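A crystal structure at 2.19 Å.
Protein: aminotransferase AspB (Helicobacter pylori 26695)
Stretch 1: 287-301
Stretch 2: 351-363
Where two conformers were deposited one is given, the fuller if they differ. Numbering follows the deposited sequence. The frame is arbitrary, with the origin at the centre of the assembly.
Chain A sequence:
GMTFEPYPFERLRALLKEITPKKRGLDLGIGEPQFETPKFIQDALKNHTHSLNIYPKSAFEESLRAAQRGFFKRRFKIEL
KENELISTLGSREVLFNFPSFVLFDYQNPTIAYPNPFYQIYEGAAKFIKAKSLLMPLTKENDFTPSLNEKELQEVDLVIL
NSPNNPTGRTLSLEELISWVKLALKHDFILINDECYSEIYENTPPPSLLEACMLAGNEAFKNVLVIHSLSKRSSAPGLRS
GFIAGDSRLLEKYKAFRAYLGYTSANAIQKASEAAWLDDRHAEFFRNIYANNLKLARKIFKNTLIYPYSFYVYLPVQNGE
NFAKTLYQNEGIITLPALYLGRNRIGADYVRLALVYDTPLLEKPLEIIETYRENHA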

# COMPACT_ATOMS: atom_id res chain seq x y z
N ASN A 287 -27.61 -9.35 9.24
CA ASN A 287 -28.97 -9.82 9.17
C ASN A 287 -29.49 -9.90 7.73
O ASN A 287 -30.21 -10.81 7.41
CB ASN A 287 -29.89 -8.95 10.00
CG ASN A 287 -31.24 -9.55 10.11
OD1 ASN A 287 -32.19 -9.04 9.53
ND2 ASN A 287 -31.33 -10.71 10.77
N ILE A 288 -29.10 -8.95 6.89
CA ILE A 288 -29.50 -8.95 5.48
C ILE A 288 -28.87 -10.15 4.79
O ILE A 288 -29.55 -10.89 4.08
CB ILE A 288 -29.10 -7.66 4.73
CG1 ILE A 288 -29.84 -6.44 5.28
CG2 ILE A 288 -29.44 -7.76 3.24
CD1 ILE A 288 -29.29 -5.12 4.71
N TYR A 289 -27.58 -10.36 5.00
CA TYR A 289 -26.91 -11.51 4.40
C TYR A 289 -27.44 -12.83 4.97
O TYR A 289 -27.49 -13.82 4.26
CB TYR A 289 -25.39 -11.45 4.57
CG TYR A 289 -24.74 -10.22 3.95
CD1 TYR A 289 -24.93 -9.90 2.62
CD2 TYR A 289 -23.90 -9.41 4.72
CE1 TYR A 289 -24.32 -8.77 2.06
CE2 TYR A 289 -23.29 -8.29 4.17
CZ TYR A 289 -23.50 -7.98 2.85
OH TYR A 289 -22.88 -6.88 2.32
N ALA A 290 -27.84 -12.83 6.25
CA ALA A 290 -28.43 -14.00 6.90
C ALA A 290 -29.70 -14.38 6.17
O ALA A 290 -29.88 -15.54 5.81
CB ALA A 290 -28.74 -13.72 8.36
N ASN A 291 -30.56 -13.38 5.96
CA ASN A 291 -31.83 -13.57 5.24
C ASN A 291 -31.67 -13.91 3.76
O ASN A 291 -32.53 -14.59 3.19
CB ASN A 291 -32.74 -12.37 5.41
CG ASN A 291 -33.27 -12.24 6.84
OD1 ASN A 291 -33.46 -13.24 7.53
ND2 ASN A 291 -33.55 -11.01 7.27
N ASN A 292 -30.59 -13.44 3.14
CA ASN A 292 -30.31 -13.80 1.73
C ASN A 292 -30.02 -15.30 1.61
O ASN A 292 -30.61 -15.96 0.76
CB ASN A 292 -29.14 -12.98 1.15
CG ASN A 292 -29.47 -11.50 1.02
OD1 ASN A 292 -30.62 -11.11 1.19
ND2 ASN A 292 -28.46 -10.69 0.70
N LEU A 293 -29.16 -15.82 2.49
CA LEU A 293 -28.84 -17.26 2.49
C LEU A 293 -30.07 -18.12 2.77
O LEU A 293 -30.24 -19.17 2.15
CB LEU A 293 -27.76 -17.59 3.54
CG LEU A 293 -26.34 -17.06 3.41
CD1 LEU A 293 -25.47 -17.51 4.62
CD2 LEU A 293 -25.70 -17.50 2.09
N LYS A 294 -30.91 -17.69 3.72
CA LYS A 294 -32.15 -18.40 4.04
C LYS A 294 -33.08 -18.47 2.85
O LYS A 294 -33.67 -19.52 2.57
CB LYS A 294 -32.91 -17.72 5.19
CG LYS A 294 -32.23 -17.84 6.53
CD LYS A 294 -33.04 -17.20 7.67
CE LYS A 294 -32.27 -17.25 8.98
NZ LYS A 294 -31.83 -18.61 9.35
N LEU A 295 -33.23 -17.34 2.16
CA LEU A 295 -34.10 -17.25 0.99
C LEU A 295 -33.60 -18.19 -0.11
O LEU A 295 -34.37 -18.98 -0.67
CB LEU A 295 -34.15 -15.81 0.47
CG LEU A 295 -34.93 -15.60 -0.83
CD1 LEU A 295 -36.39 -16.02 -0.67
CD2 LEU A 295 -34.78 -14.17 -1.28
N ALA A 296 -32.30 -18.11 -0.40
CA ALA A 296 -31.64 -18.94 -1.40
C ALA A 296 -31.85 -20.41 -1.11
O ALA A 296 -32.12 -21.21 -2.02
CB ALA A 296 -30.13 -18.62 -1.48
N ARG A 297 -31.76 -20.77 0.18
CA ARG A 297 -31.92 -22.16 0.60
C ARG A 297 -33.36 -22.66 0.40
O ARG A 297 -33.58 -23.82 0.05
CB ARG A 297 -31.48 -22.34 2.05
CG ARG A 297 -31.41 -23.82 2.48
CD ARG A 297 -30.94 -24.00 3.92
NE ARG A 297 -29.60 -23.44 4.13
CZ ARG A 297 -29.30 -22.29 4.74
NH1 ARG A 297 -30.23 -21.51 5.25
NH2 ARG A 297 -28.03 -21.93 4.85
N LYS A 298 -34.34 -21.79 0.61
CA LYS A 298 -35.72 -22.17 0.33
C LYS A 298 -35.93 -22.37 -1.17
O LYS A 298 -36.64 -23.28 -1.58
CB LYS A 298 -36.70 -21.10 0.81
CG LYS A 298 -36.78 -20.90 2.31
CD LYS A 298 -37.86 -19.88 2.64
CE LYS A 298 -37.94 -19.52 4.15
NZ LYS A 298 -38.26 -20.69 4.99
N ILE A 299 -35.31 -21.53 -1.99
CA ILE A 299 -35.50 -21.54 -3.44
C ILE A 299 -34.74 -22.64 -4.19
O ILE A 299 -35.33 -23.33 -5.01
CB ILE A 299 -35.15 -20.14 -4.05
CG1 ILE A 299 -36.17 -19.09 -3.56
CG2 ILE A 299 -35.12 -20.18 -5.58
CD1 ILE A 299 -35.88 -17.65 -4.05
N PHE A 300 -33.45 -22.82 -3.91
CA PHE A 300 -32.65 -23.80 -4.62
C PHE A 300 -32.79 -25.18 -3.95
O PHE A 300 -32.04 -25.53 -3.03
CB PHE A 300 -31.18 -23.37 -4.73
CG PHE A 300 -30.98 -22.02 -5.41
CD1 PHE A 300 -31.43 -21.80 -6.70
CD2 PHE A 300 -30.33 -20.98 -4.76
CE1 PHE A 300 -31.25 -20.56 -7.32
CE2 PHE A 300 -30.12 -19.75 -5.38
CZ PHE A 300 -30.59 -19.54 -6.66
N LYS A 301 -33.74 -25.95 -4.45
CA LYS A 301 -34.08 -27.25 -3.88
C LYS A 301 -32.94 -28.24 -3.97
O LYS A 301 -32.18 -28.24 -4.94
CB LYS A 301 -35.34 -27.81 -4.56
CG LYS A 301 -36.60 -26.99 -4.26
N ARG A 351 -20.99 -19.22 -9.24
CA ARG A 351 -21.01 -18.59 -7.95
C ARG A 351 -21.99 -17.43 -8.06
O ARG A 351 -21.98 -16.70 -9.06
CB ARG A 351 -19.64 -18.04 -7.54
CG ARG A 351 -19.62 -17.58 -6.09
CD ARG A 351 -18.42 -16.73 -5.76
NE ARG A 351 -18.52 -15.39 -6.35
CZ ARG A 351 -17.55 -14.48 -6.26
NH1 ARG A 351 -16.46 -14.73 -5.56
NH2 ARG A 351 -17.70 -13.31 -6.85
N LEU A 352 -22.80 -17.27 -7.01
CA LEU A 352 -23.76 -16.18 -6.89
C LEU A 352 -23.36 -15.36 -5.64
O LEU A 352 -23.10 -15.95 -4.59
CB LEU A 352 -25.19 -16.72 -6.69
CG LEU A 352 -25.83 -17.73 -7.65
CD1 LEU A 352 -27.27 -17.98 -7.22
CD2 LEU A 352 -25.80 -17.28 -9.08
N ALA A 353 -23.33 -14.03 -5.77
CA ALA A 353 -22.95 -13.13 -4.69
C ALA A 353 -24.21 -12.40 -4.23
O ALA A 353 -24.70 -11.52 -4.92
CB ALA A 353 -21.86 -12.12 -5.18
N LEU A 354 -24.74 -12.79 -3.06
CA LEU A 354 -26.01 -12.24 -2.57
C LEU A 354 -25.77 -10.92 -1.83
O LEU A 354 -25.95 -10.81 -0.61
CB LEU A 354 -26.74 -13.27 -1.72
CG LEU A 354 -26.93 -14.66 -2.36
CD1 LEU A 354 -27.84 -15.46 -1.48
CD2 LEU A 354 -27.47 -14.62 -3.80
N VAL A 355 -25.39 -9.91 -2.60
CA VAL A 355 -24.97 -8.61 -2.08
C VAL A 355 -26.04 -7.52 -2.18
O VAL A 355 -25.72 -6.33 -2.06
CB VAL A 355 -23.62 -8.19 -2.73
CG1 VAL A 355 -22.53 -9.21 -2.39
CG2 VAL A 355 -23.75 -8.04 -4.25
N TYR A 356 -27.30 -7.92 -2.35
CA TYR A 356 -28.40 -6.96 -2.44
C TYR A 356 -29.35 -7.13 -1.26
O TYR A 356 -29.32 -8.15 -0.58
CB TYR A 356 -29.19 -7.15 -3.73
CG TYR A 356 -28.38 -6.88 -4.95
CD1 TYR A 356 -27.63 -7.89 -5.53
CD2 TYR A 356 -28.35 -5.63 -5.54
CE1 TYR A 356 -26.88 -7.67 -6.64
CE2 TYR A 356 -27.59 -5.39 -6.66
CZ TYR A 356 -26.85 -6.42 -7.21
OH TYR A 356 -26.07 -6.23 -8.33
N ASP A 357 -30.19 -6.13 -1.02
CA ASP A 357 -31.20 -6.24 0.03
C ASP A 357 -32.12 -7.41 -0.34
O ASP A 357 -32.48 -7.60 -1.51
CB ASP A 357 -32.00 -4.94 0.17
CG ASP A 357 -32.77 -4.88 1.48
OD1 ASP A 357 -32.40 -5.58 2.46
OD2 ASP A 357 -33.74 -4.10 1.52
N THR A 358 -32.52 -8.18 0.67
CA THR A 358 -33.26 -9.43 0.46
C THR A 358 -34.46 -9.39 -0.51
O THR A 358 -34.59 -10.26 -1.36
CB THR A 358 -33.66 -10.02 1.81
OG1 THR A 358 -32.52 -10.01 2.69
CG2 THR A 358 -34.20 -11.45 1.62
N PRO A 359 -35.33 -8.37 -0.42
CA PRO A 359 -36.46 -8.39 -1.35
C PRO A 359 -36.10 -8.34 -2.84
O PRO A 359 -36.86 -8.84 -3.66
CB PRO A 359 -37.26 -7.13 -0.94
CG PRO A 359 -36.80 -6.81 0.44
CD PRO A 359 -35.37 -7.20 0.46
N LEU A 360 -34.94 -7.75 -3.17
CA LEU A 360 -34.50 -7.64 -4.56
C LEU A 360 -34.06 -8.98 -5.15
O LEU A 360 -34.03 -9.13 -6.37
CB LEU A 360 -33.38 -6.60 -4.70
CG LEU A 360 -33.70 -5.19 -4.18
CD1 LEU A 360 -32.45 -4.29 -4.07
CD2 LEU A 360 -34.78 -4.55 -5.06
N LEU A 361 -33.76 -9.96 -4.29
CA LEU A 361 -33.28 -11.27 -4.70
C LEU A 361 -34.36 -12.31 -5.00
O LEU A 361 -34.08 -13.29 -5.67
CB LEU A 361 -32.38 -11.85 -3.58
CG LEU A 361 -31.12 -11.08 -3.16
CD1 LEU A 361 -30.36 -11.85 -2.05
CD2 LEU A 361 -30.21 -10.83 -4.36
N GLU A 362 -35.57 -12.11 -4.49
CA GLU A 362 -36.64 -13.12 -4.61
C GLU A 362 -36.90 -13.54 -6.04
O GLU A 362 -36.85 -14.73 -6.35
CB GLU A 362 -37.94 -12.64 -3.97
CG GLU A 362 -37.85 -12.28 -2.49
CD GLU A 362 -39.13 -11.65 -1.96
OE1 GLU A 362 -40.22 -11.98 -2.49
OE2 GLU A 362 -39.04 -10.84 -1.00
N LYS A 363 -37.16 -12.57 -6.90
CA LYS A 363 -37.44 -12.85 -8.29
C LYS A 363 -36.25 -13.48 -9.02
O LYS A 363 -36.39 -14.59 -9.55
CB LYS A 363 -37.95 -11.59 -9.03
CG LYS A 363 -38.42 -11.82 -10.46
CD LYS A 363 -39.67 -12.70 -10.49
CE LYS A 363 -40.17 -12.91 -11.90
NZ LYS A 363 -41.37 -13.79 -11.90
O HOH W 1 -33.34 -8.73 5.16

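One buried side chain, that of Asn292, makes all three direct hydrogen bonds of this contact. Asn292 ND2 donates to Leu354 O at 2.8 Å and to Tyr356 O at 3.0 Å. Asn292 OD1 accepts from Thr358 OG1 at 2.7 Å. The amide thus satisfies two carbonyls of the loop that follows strand 351-353 and holds the hydroxyl of the next segment. The fit is close: Asn292 CG lies 3.2 Å from Leu361 CD1.

Thr358 packs as a knob among Ile288, Asn291, Asn292 and Leu295. Asn292 CA and Thr358 CA lie 5.4 Å apart, the closest CA pair between the two stretches. A water links the same region. It donates to Thr358 OG1 at 2.9 Å and accepts from Asn291 ND2 at 3.1 Å.

Apolar contacts extend the packing along the helix. Leu295 CD2 lies 3.8 Å from Glu362 CG and 4.1 Å from Leu361 CB. Ala296 CB meets Leu354 CD1 at 3.9 Å. Just past the helix, Phe300 CZ reaches Leu352 CD1 at 3.7 Å.

Tyr289 presents its ring edge to the loop, with Tyr289 CD1 3.5 Å from Leu354 O. The axis of the helix of stretch 1 and that of the helix at the end of stretch 2 run nearly parallel, 18° apart, and approach to 9.7 Å.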